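Local coordinates for protein glucokinase (Leishmania braziliensis MHOM/BR/75/M2904, PDB 6EDI) that probably phosphorylates D-glucose with ATP, as a dimeric glucokinase of the actin-like ATPase superfamily, at residues V76-R82 / N132-A137; L155-G161 / I399-C404; V251-G256 / L267-P273. One frame throughout, in Å; residues are numbered along the deposited sequence.

Interaction 1 (V76-R82 / N132-A137)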
loop_
_atom_site.group_PDB
_atom_site.type_symbol
_atom_site.label_atom_id
_atom_site.label_comp_id
_atom_site.label_asym_id
_atom_site.label_seq_id
_atom_site.Cartn_x
_atom_site.Cartn_y
_atom_site.Cartn_z
ATOM N N VAL A 76 33.049 -2.919 -1.827
ATOM C CA VAL A 76 32.667 -3.679 -3.014
ATOM C C VAL A 76 33.671 -3.395 -4.134
ATOM O O VAL A 76 33.476 -2.499 -4.962
ATOM C CB VAL A 76 31.241 -3.327 -3.479
ATOM C CG1 VAL A 76 30.719 -4.401 -4.424
ATOM C CG2 VAL A 76 30.313 -3.171 -2.272
ATOM N N THR A 77 34.748 -4.167 -4.147
ATOM C CA THR A 77 35.876 -3.896 -5.026
ATOM C C THR A 77 35.641 -4.415 -6.435
ATOM O O THR A 77 36.324 -3.995 -7.370
ATOM C CB THR A 77 37.162 -4.518 -4.463
ATOM O OG1 THR A 77 37.009 -5.941 -4.398
ATOM C CG2 THR A 77 37.437 -3.983 -3.075
ATOM N N LYS A 78 34.684 -5.330 -6.583
ATOM C CA LYS A 78 34.376 -5.933 -7.883
ATOM C C LYS A 78 33.117 -5.313 -8.496
ATOM O O LYS A 78 32.655 -5.747 -9.550
ATOM C CB LYS A 78 34.186 -7.451 -7.739
ATOM C CG LYS A 78 34.202 -8.237 -9.060
ATOM C CD LYS A 78 33.411 -9.542 -8.947
ATOM C CE LYS A 78 33.077 -10.117 -10.313
ATOM N NZ LYS A 78 32.501 -11.490 -10.210
ATOM N N SER A 79 32.573 -4.293 -7.829
ATOM C CA SER A 79 31.318 -3.662 -8.255
ATOM C C SER A 79 30.243 -4.721 -8.490
ATOM O O SER A 79 29.533 -4.688 -9.493
ATOM C CB SER A 79 31.532 -2.823 -9.523
ATOM O OG SER A 79 32.405 -1.732 -9.278
ATOM N N ASP A 80 30.142 -5.657 -7.549
ATOM C CA ASP A 80 29.342 -6.867 -7.716
ATOM C C ASP A 80 28.639 -7.215 -6.403
ATOM O O ASP A 80 29.297 -7.409 -5.375
ATOM C CB ASP A 80 30.252 -8.024 -8.159
ATOM C CG ASP A 80 29.487 -9.301 -8.499
ATOM O OD1 ASP A 80 28.335 -9.487 -8.041
ATOM O OD2 ASP A 80 30.057 -10.148 -9.221
ATOM N N ILE A 81 27.309 -7.324 -6.453
ATOM C CA ILE A 81 26.486 -7.553 -5.257
ATOM C C ILE A 81 26.757 -8.903 -4.594
ATOM O O ILE A 81 26.517 -9.074 -3.395
ATOM C CB ILE A 81 24.967 -7.438 -5.579
ATOM C CG1 ILE A 81 24.151 -7.217 -4.306
ATOM C CG2 ILE A 81 24.471 -8.665 -6.326
ATOM C CD1 ILE A 81 24.439 -5.892 -3.643
ATOM N N ARG A 82 27.240 -9.863 -5.378
ATOM C CA ARG A 82 27.516 -11.205 -4.868
ATOM C C ARG A 82 28.725 -11.197 -3.938
ATOM O O ARG A 82 28.961 -12.153 -3.205
ATOM C CB ARG A 82 27.727 -12.181 -6.030
ATOM C CG ARG A 82 26.475 -12.389 -6.884
ATOM C CD ARG A 82 26.783 -12.990 -8.241
ATOM N NE ARG A 82 27.509 -12.060 -9.102
ATOM C CZ ARG A 82 27.776 -12.284 -10.386
ATOM N NH1 ARG A 82 27.379 -13.410 -10.961
ATOM N NH2 ARG A 82 28.445 -11.383 -11.094
ATOM N N ASN A 132 24.408 0.078 -11.337
ATOM C CA ASN A 132 25.859 0.277 -11.190
ATOM C C ASN A 132 26.638 -0.875 -10.517
ATOM O O ASN A 132 27.849 -0.780 -10.285
ATOM C CB ASN A 132 26.177 1.638 -10.537
ATOM C CG ASN A 132 25.761 1.722 -9.076
ATOM O OD1 ASN A 132 25.659 0.712 -8.382
ATOM N ND2 ASN A 132 25.536 2.944 -8.597
ATOM N N LEU A 133 25.937 -1.955 -10.200
ATOM C CA LEU A 133 26.576 -3.140 -9.652
ATOM C C LEU A 133 26.201 -4.329 -10.510
ATOM O O LEU A 133 25.167 -4.320 -11.187
ATOM C CB LEU A 133 26.142 -3.394 -8.202
ATOM C CG LEU A 133 26.555 -2.386 -7.135
ATOM C CD1 LEU A 133 25.860 -2.694 -5.823
ATOM C CD2 LEU A 133 28.055 -2.437 -6.960
ATOM N N LYS A 134 27.043 -5.353 -10.464
ATOM C CA LYS A 134 26.806 -6.600 -11.174
ATOM C C LYS A 134 26.063 -7.596 -10.284
ATOM O O LYS A 134 26.126 -7.511 -9.061
ATOM C CB LYS A 134 28.156 -7.202 -11.553
ATOM C CG LYS A 134 28.104 -8.116 -12.737
ATOM C CD LYS A 134 28.992 -7.598 -13.848
ATOM C CE LYS A 134 28.323 -7.838 -15.195
ATOM N NZ LYS A 134 27.700 -9.189 -15.251
ATOM N N GLY A 135 25.365 -8.547 -10.896
ATOM C CA GLY A 135 24.879 -9.700 -10.164
ATOM C C GLY A 135 23.503 -9.547 -9.550
ATOM O O GLY A 135 22.910 -8.463 -9.553
ATOM N N ILE A 136 23.008 -10.655 -9.016
ATOM C CA ILE A 136 21.742 -10.677 -8.302
ATOM C C ILE A 136 21.989 -11.082 -6.852
ATOM O O ILE A 136 22.760 -12.006 -6.580
ATOM C CB ILE A 136 20.757 -11.654 -8.970
ATOM C CG1 ILE A 136 20.584 -11.295 -10.451
ATOM C CG2 ILE A 136 19.418 -11.688 -8.225
ATOM C CD1 ILE A 136 20.088 -9.884 -10.699
ATOM N N ALA A 137 21.376 -10.358 -5.920
ATOM C CA ALA A 137 21.400 -10.749 -4.517
ATOM C C ALA A 137 20.326 -11.796 -4.316
ATOM O O ALA A 137 19.156 -11.539 -4.600
ATOM C CB ALA A 137 21.132 -9.558 -3.627
#
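Asn132 touches the other loop only through its carbonyl, with O 4.3 Å from Ser79 CB. The side chain of Leu133 runs in further: CD1 lies 4.1 Å from Ile81 CD1 and CD2 4.2 Å from Val76 CG1, an apolar patch beside the backbone contact. At Lys134 the two loops join. Its N donates to Ser79 O (2.8 Å, 157°), and its O accepts from Ile81 N (2.9 Å, 167°), so both bonds straddle Asp80 and the CA atoms of Asp80 and Lys134 are 4.3 Å apart. Gly135 CA lies against one face of the Arg82 guanidinium, 3.7 Å from NE; a CB would come within 2.6 Å of that NE and, at phi/psi of 90°/173°, be jammed against the carbonyl O of Lys134. Ile136 turns its side chain away, yet its backbone C rests 3.5 Å from Ile81 CG2, and Ala137 CB meets Ile81 CG1 at 3.9 Å. Asp80 OD1 accepts from both Arg82 N and Arg82 NE (2.9 Å each), and Asp80 OD2 forms salt bridges with Lys78 NZ (3.0 Å) and Arg82 NH2 (2.8 Å). The arrangement is an isolated parallel beta bridge between two loops, backed by an Asx turn shortly before helix 84-98.

Interaction 2 (L155-G161 / I399-C404)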
loop_
_atom_site.group_PDB
_atom_site.type_symbol
_atom_site.label_atom_id
_atom_site.label_comp_id
_atom_site.label_asym_id
_atom_site.label_seq_id
_atom_site.Cartn_x
_atom_site.Cartn_y
_atom_site.Cartn_z
ATOM N N LEU A 155 15.744 -5.962 1.931
ATOM C CA LEU A 155 14.874 -4.808 2.030
ATOM C C LEU A 155 15.272 -3.746 1.011
ATOM O O LEU A 155 16.471 -3.488 0.779
ATOM C CB LEU A 155 14.947 -4.215 3.436
ATOM C CG LEU A 155 14.745 -5.155 4.630
ATOM C CD1 LEU A 155 15.070 -4.421 5.927
ATOM C CD2 LEU A 155 13.330 -5.737 4.680
ATOM N N ASN A 156 14.264 -3.129 0.407
ATOM C CA ASN A 156 14.470 -1.887 -0.331
ATOM C C ASN A 156 14.989 -0.836 0.624
ATOM O O ASN A 156 14.703 -0.884 1.819
ATOM C CB ASN A 156 13.151 -1.394 -0.944
ATOM C CG ASN A 156 12.891 -1.978 -2.318
ATOM O OD1 ASN A 156 13.542 -1.595 -3.301
ATOM N ND2 ASN A 156 11.933 -2.905 -2.402
ATOM N N ASP A 157 15.763 0.105 0.099
ATOM C CA ASP A 157 16.306 1.211 0.883
ATOM C C ASP A 157 15.214 1.912 1.726
ATOM O O ASP A 157 15.363 2.088 2.946
ATOM C CB ASP A 157 17.078 2.167 -0.065
ATOM C CG ASP A 157 17.091 3.620 0.408
ATOM O OD1 ASP A 157 17.338 3.890 1.604
ATOM O OD2 ASP A 157 16.883 4.512 -0.444
ATOM N N LEU A 158 14.103 2.271 1.099
ATOM C CA LEU A 158 13.042 2.982 1.819
ATOM C C LEU A 158 12.222 2.072 2.742
ATOM O O LEU A 158 11.606 2.536 3.705
ATOM C CB LEU A 158 12.128 3.733 0.843
ATOM C CG LEU A 158 12.305 5.232 0.949
ATOM C CD1 LEU A 158 12.009 5.634 2.366
ATOM C CD2 LEU A 158 13.746 5.577 0.598
ATOM N N GLU A 159 12.207 0.782 2.438
ATOM C CA GLU A 159 11.549 -0.186 3.315
ATOM C C GLU A 159 12.355 -0.270 4.603
ATOM O O GLU A 159 11.813 -0.156 5.716
ATOM C CB GLU A 159 11.453 -1.540 2.612
ATOM C CG GLU A 159 10.902 -2.676 3.458
ATOM C CD GLU A 159 10.966 -4.006 2.738
ATOM O OE1 GLU A 159 11.595 -4.058 1.658
ATOM O OE2 GLU A 159 10.400 -4.994 3.260
ATOM N N ALA A 160 13.670 -0.410 4.453
ATOM C CA ALA A 160 14.541 -0.447 5.615
ATOM C C ALA A 160 14.462 0.865 6.396
ATOM O O ALA A 160 14.486 0.853 7.614
ATOM C CB ALA A 160 15.971 -0.783 5.227
ATOM N N GLY A 161 14.350 1.993 5.701
ATOM C CA GLY A 161 14.268 3.290 6.376
ATOM C C GLY A 161 13.032 3.418 7.249
ATOM O O GLY A 161 13.076 3.921 8.388
ATOM N N ILE A 399 19.541 5.266 9.539
ATOM C CA ILE A 399 18.159 4.804 9.597
ATOM C C ILE A 399 18.012 3.435 8.948
ATOM O O ILE A 399 17.247 2.602 9.424
ATOM C CB ILE A 399 17.168 5.830 8.965
ATOM C CG1 ILE A 399 15.751 5.572 9.470
ATOM C CG2 ILE A 399 17.189 5.784 7.458
ATOM C CD1 ILE A 399 15.615 5.890 10.907
ATOM N N ASN A 400 18.787 3.178 7.897
ATOM C CA ASN A 400 18.653 1.912 7.199
ATOM C C ASN A 400 19.222 0.747 8.010
ATOM O O ASN A 400 18.651 -0.328 8.029
ATOM C CB ASN A 400 19.274 1.980 5.804
ATOM C CG ASN A 400 18.479 2.857 4.858
ATOM O OD1 ASN A 400 17.429 3.398 5.219
ATOM N ND2 ASN A 400 18.983 3.009 3.636
ATOM N N LEU A 401 20.354 0.954 8.665
ATOM C CA LEU A 401 20.861 -0.071 9.573
ATOM C C LEU A 401 19.843 -0.380 10.686
ATOM O O LEU A 401 19.522 -1.550 10.947
ATOM C CB LEU A 401 22.223 0.331 10.142
ATOM C CG LEU A 401 23.324 0.347 9.081
ATOM C CD1 LEU A 401 24.699 0.636 9.680
ATOM C CD2 LEU A 401 23.365 -0.973 8.333
ATOM N N LEU A 402 19.329 0.668 11.325
ATOM C CA LEU A 402 18.300 0.520 12.352
ATOM C C LEU A 402 17.090 -0.261 11.842
ATOM O O LEU A 402 16.490 -1.054 12.580
ATOM C CB LEU A 402 17.854 1.889 12.860
ATOM C CG LEU A 402 18.812 2.621 13.779
ATOM C CD1 LEU A 402 18.337 4.046 14.006
ATOM C CD2 LEU A 402 18.900 1.870 15.092
ATOM N N GLY A 403 16.739 -0.033 10.582
ATOM C CA GLY A 403 15.590 -0.692 9.986
ATOM C C GLY A 403 15.757 -2.186 9.873
ATOM O O GLY A 403 14.771 -2.939 9.862
ATOM N N CYS A 404 17.013 -2.624 9.787
ATOM C CA CYS A 404 17.274 -4.046 9.798
ATOM C C CYS A 404 16.863 -4.606 11.161
ATOM O O CYS A 404 16.343 -5.718 11.244
ATOM C CB CYS A 404 18.742 -4.343 9.467
ATOM S SG CYS A 404 19.180 -4.067 7.718
HETATM O O HOH W 1 16.097 5.105 3.735
#
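This is a buried helix-helix crossing near the centre of the chain, where the start of helix 157-170, just after edge strand 152-156, meets the C-terminal helix 399-409. The axes of helix 157-161 and helix 399-404 approach to 7.7 Å and cross at 72°, a close crossing made possible by small residues. Gly403 CA lies 3.0 Å from Ala160 O, in a CA-H...O contact with an angle of 157° at H; a CB on Gly403 would sit 1.6 Å from that same Ala160 O. Gly161 likewise brings its backbone up to the second helix, with its O 3.3 Å from Ile399 CG1. Ala160 points its CB at the second helix, 3.9 Å from Asn400 O. Polar contact centres on Asn400, whose ND2 donates to Asp157 OD1 (2.8 Å, 154°) and makes a weak bond to Asp46. Water 1 is hydrogen-bonded to both Asp157 OD1 (2.7 Å) and Asn400 OD1 (2.6 Å), adding a bridge between the helices. At the strand end, Leu155 CD1 reaches Cys404 SG at 4.5 Å. Leu401, which points away from helix 157-161, packs on strands 41-48 and 67-75, and Cys404 reaches strands 41-48 and 110-117. Such a crossing of the two helices that pass between the domains is consistent with the interdomain hinge of the actin-like ATPase fold, here in an open conformation.

Interaction 3 (V251-G256 / L267-P273)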
loop_
_atom_site.group_PDB
_atom_site.type_symbol
_atom_site.label_atom_id
_atom_site.label_comp_id
_atom_site.label_asym_id
_atom_site.label_seq_id
_atom_site.Cartn_x
_atom_site.Cartn_y
_atom_site.Cartn_z
ATOM N N VAL A 251 3.492 22.107 -14.657
ATOM C CA VAL A 251 3.535 20.685 -14.951
ATOM C C VAL A 251 3.873 20.496 -16.418
ATOM O O VAL A 251 4.669 19.625 -16.788
ATOM C CB VAL A 251 2.204 19.968 -14.608
ATOM C CG1 VAL A 251 2.319 18.490 -14.931
ATOM C CG2 VAL A 251 1.828 20.173 -13.126
ATOM N N GLN A 252 3.265 21.333 -17.255
ATOM C CA GLN A 252 3.542 21.307 -18.687
ATOM C C GLN A 252 5.030 21.505 -18.976
ATOM O O GLN A 252 5.640 20.766 -19.768
ATOM C CB GLN A 252 2.752 22.406 -19.405
ATOM C CG GLN A 252 2.974 22.400 -20.920
ATOM C CD GLN A 252 2.576 21.078 -21.558
ATOM O OE1 GLN A 252 1.403 20.852 -21.882
ATOM N NE2 GLN A 252 3.544 20.194 -21.732
ATOM N N ALA A 253 5.611 22.516 -18.345
ATOM C CA ALA A 253 7.021 22.819 -18.592
ATOM C C ALA A 253 7.897 21.686 -18.080
ATOM O O ALA A 253 8.900 21.335 -18.707
ATOM C CB ALA A 253 7.411 24.146 -17.955
ATOM N N LEU A 254 7.516 21.112 -16.936
ATOM C CA LEU A 254 8.280 20.001 -16.357
ATOM C C LEU A 254 8.249 18.792 -17.291
ATOM O O LEU A 254 9.268 18.165 -17.544
ATOM C CB LEU A 254 7.748 19.628 -14.961
ATOM C CG LEU A 254 8.507 18.502 -14.257
ATOM C CD1 LEU A 254 9.978 18.902 -14.099
ATOM C CD2 LEU A 254 7.889 18.146 -12.898
ATOM N N ALA A 255 7.066 18.502 -17.818
ATOM C CA ALA A 255 6.857 17.391 -18.744
ATOM C C ALA A 255 7.723 17.518 -20.000
ATOM O O ALA A 255 8.360 16.550 -20.433
ATOM C CB ALA A 255 5.388 17.323 -19.133
ATOM N N GLY A 256 7.711 18.702 -20.598
ATOM C CA GLY A 256 8.502 18.957 -21.793
ATOM C C GLY A 256 9.985 18.867 -21.507
ATOM O O GLY A 256 10.768 18.349 -22.314
ATOM N N LEU A 267 8.395 9.648 -24.985
ATOM C CA LEU A 267 8.015 10.624 -23.983
ATOM C C LEU A 267 7.649 11.957 -24.634
ATOM O O LEU A 267 8.462 12.559 -25.336
ATOM C CB LEU A 267 9.168 10.800 -23.000
ATOM C CG LEU A 267 8.894 10.824 -21.496
ATOM C CD1 LEU A 267 8.876 12.256 -20.972
ATOM C CD2 LEU A 267 7.585 10.115 -21.165
ATOM N N ASP A 268 6.410 12.393 -24.414
ATOM C CA ASP A 268 5.919 13.661 -24.932
ATOM C C ASP A 268 5.899 14.696 -23.829
ATOM O O ASP A 268 6.137 14.382 -22.662
ATOM C CB ASP A 268 4.474 13.512 -25.440
ATOM C CG ASP A 268 4.395 12.894 -26.813
ATOM O OD1 ASP A 268 4.894 13.530 -27.768
ATOM O OD2 ASP A 268 3.813 11.789 -26.935
ATOM N N SER A 269 5.588 15.931 -24.203
ATOM C CA SER A 269 5.227 16.929 -23.219
ATOM C C SER A 269 3.741 16.760 -22.900
ATOM O O SER A 269 3.209 17.431 -22.010
ATOM C CB SER A 269 5.519 18.341 -23.731
ATOM O OG SER A 269 4.660 18.696 -24.797
ATOM N N THR A 270 3.069 15.859 -23.619
ATOM C CA THR A 270 1.657 15.559 -23.317
ATOM C C THR A 270 1.527 14.494 -22.234
ATOM O O THR A 270 0.431 14.255 -21.733
ATOM C CB THR A 270 0.836 15.119 -24.557
ATOM O OG1 THR A 270 1.172 13.772 -24.923
ATOM C CG2 THR A 270 1.067 16.068 -25.738
ATOM N N VAL A 271 2.650 13.867 -21.885
ATOM C CA VAL A 271 2.687 12.840 -20.842
ATOM C C VAL A 271 3.013 13.469 -19.484
ATOM O O VAL A 271 4.034 14.137 -19.361
ATOM C CB VAL A 271 3.784 11.801 -21.140
ATOM C CG1 VAL A 271 3.677 10.619 -20.183
ATOM C CG2 VAL A 271 3.722 11.322 -22.591
ATOM N N ALA A 272 2.176 13.233 -18.468
ATOM C CA ALA A 272 2.415 13.763 -17.116
ATOM C C ALA A 272 3.793 13.356 -16.599
ATOM O O ALA A 272 4.236 12.230 -16.839
ATOM C CB ALA A 272 1.344 13.300 -16.158
ATOM N N PRO A 273 4.493 14.275 -15.919
ATOM C CA PRO A 273 5.772 13.854 -15.337
ATOM C C PRO A 273 5.467 13.226 -13.996
ATOM O O PRO A 273 4.367 13.449 -13.493
ATOM C CB PRO A 273 6.530 15.171 -15.162
ATOM C CG PRO A 273 5.458 16.212 -14.971
ATOM C CD PRO A 273 4.210 15.704 -15.691
#
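Pro273, Ala255 and Ser269 bury the largest areas here, 86, 70 and 68 Å² respectively, and between them they describe how the loop returns against the helix it has left. Pro273 points its ring at one side of helix 245-259: its CD is 3.5 Å from Val251 CG1 and 4.0 Å from Ala255 CB, and its CG is 3.7 Å from Leu254 CD2. Leu254 and Ala255 follow Val251 by three and four residues, so the ring meets one face of the helix. Ala255, on that same face, directs its CB into the curve of the loop, 3.5 Å from Val271 O and 3.6 Å from Ser269 O; its small methyl lets the loop backbone come this near. Ser269 meets the helix one turn on from Gln252, near Gly256. Its O accepts from Gln252 NE2 (2.8 Å, 151°), the sole hydrogen bond across the two segments, and its CB packs 3.6 Å from Gly256 CA, with the CA atoms of Ser269 and Gly256 just 4.1 Å apart. Beyond the pair, Val251 and Gln252 pack on Trp242 of the second subunit, Thr270 on its Asn245 and Val271 on its Ala377. The arrangement is a chain reversal after a helix, in which the returning loop packs Pro273 against the side of the helix and places both at the dimer interface.

In the fold
The centres lie about 19 Å (interactions 1 and 2), 33 Å (2 and 3) and 35 Å (1 and 3) apart, and none touches another. Interaction 1 closes first along the chain; interaction 3 is nested inside the loop that interaction 2 closes. Interactions 1 and 2 share the sheet of strands 67-75 and 152-156: the first follows 67-75, the second joins helix 157-170, which follows 152-156, to helix 399-409. Interaction 3 lies in the domain built round the sheet of strands 205-210 and 345-348, its centre about 28 Å from that of the chain. One contact joins two peripheral loops, one probably lies at the interdomain hinge of the actin-like ATPase fold, and one faces the dimer partner.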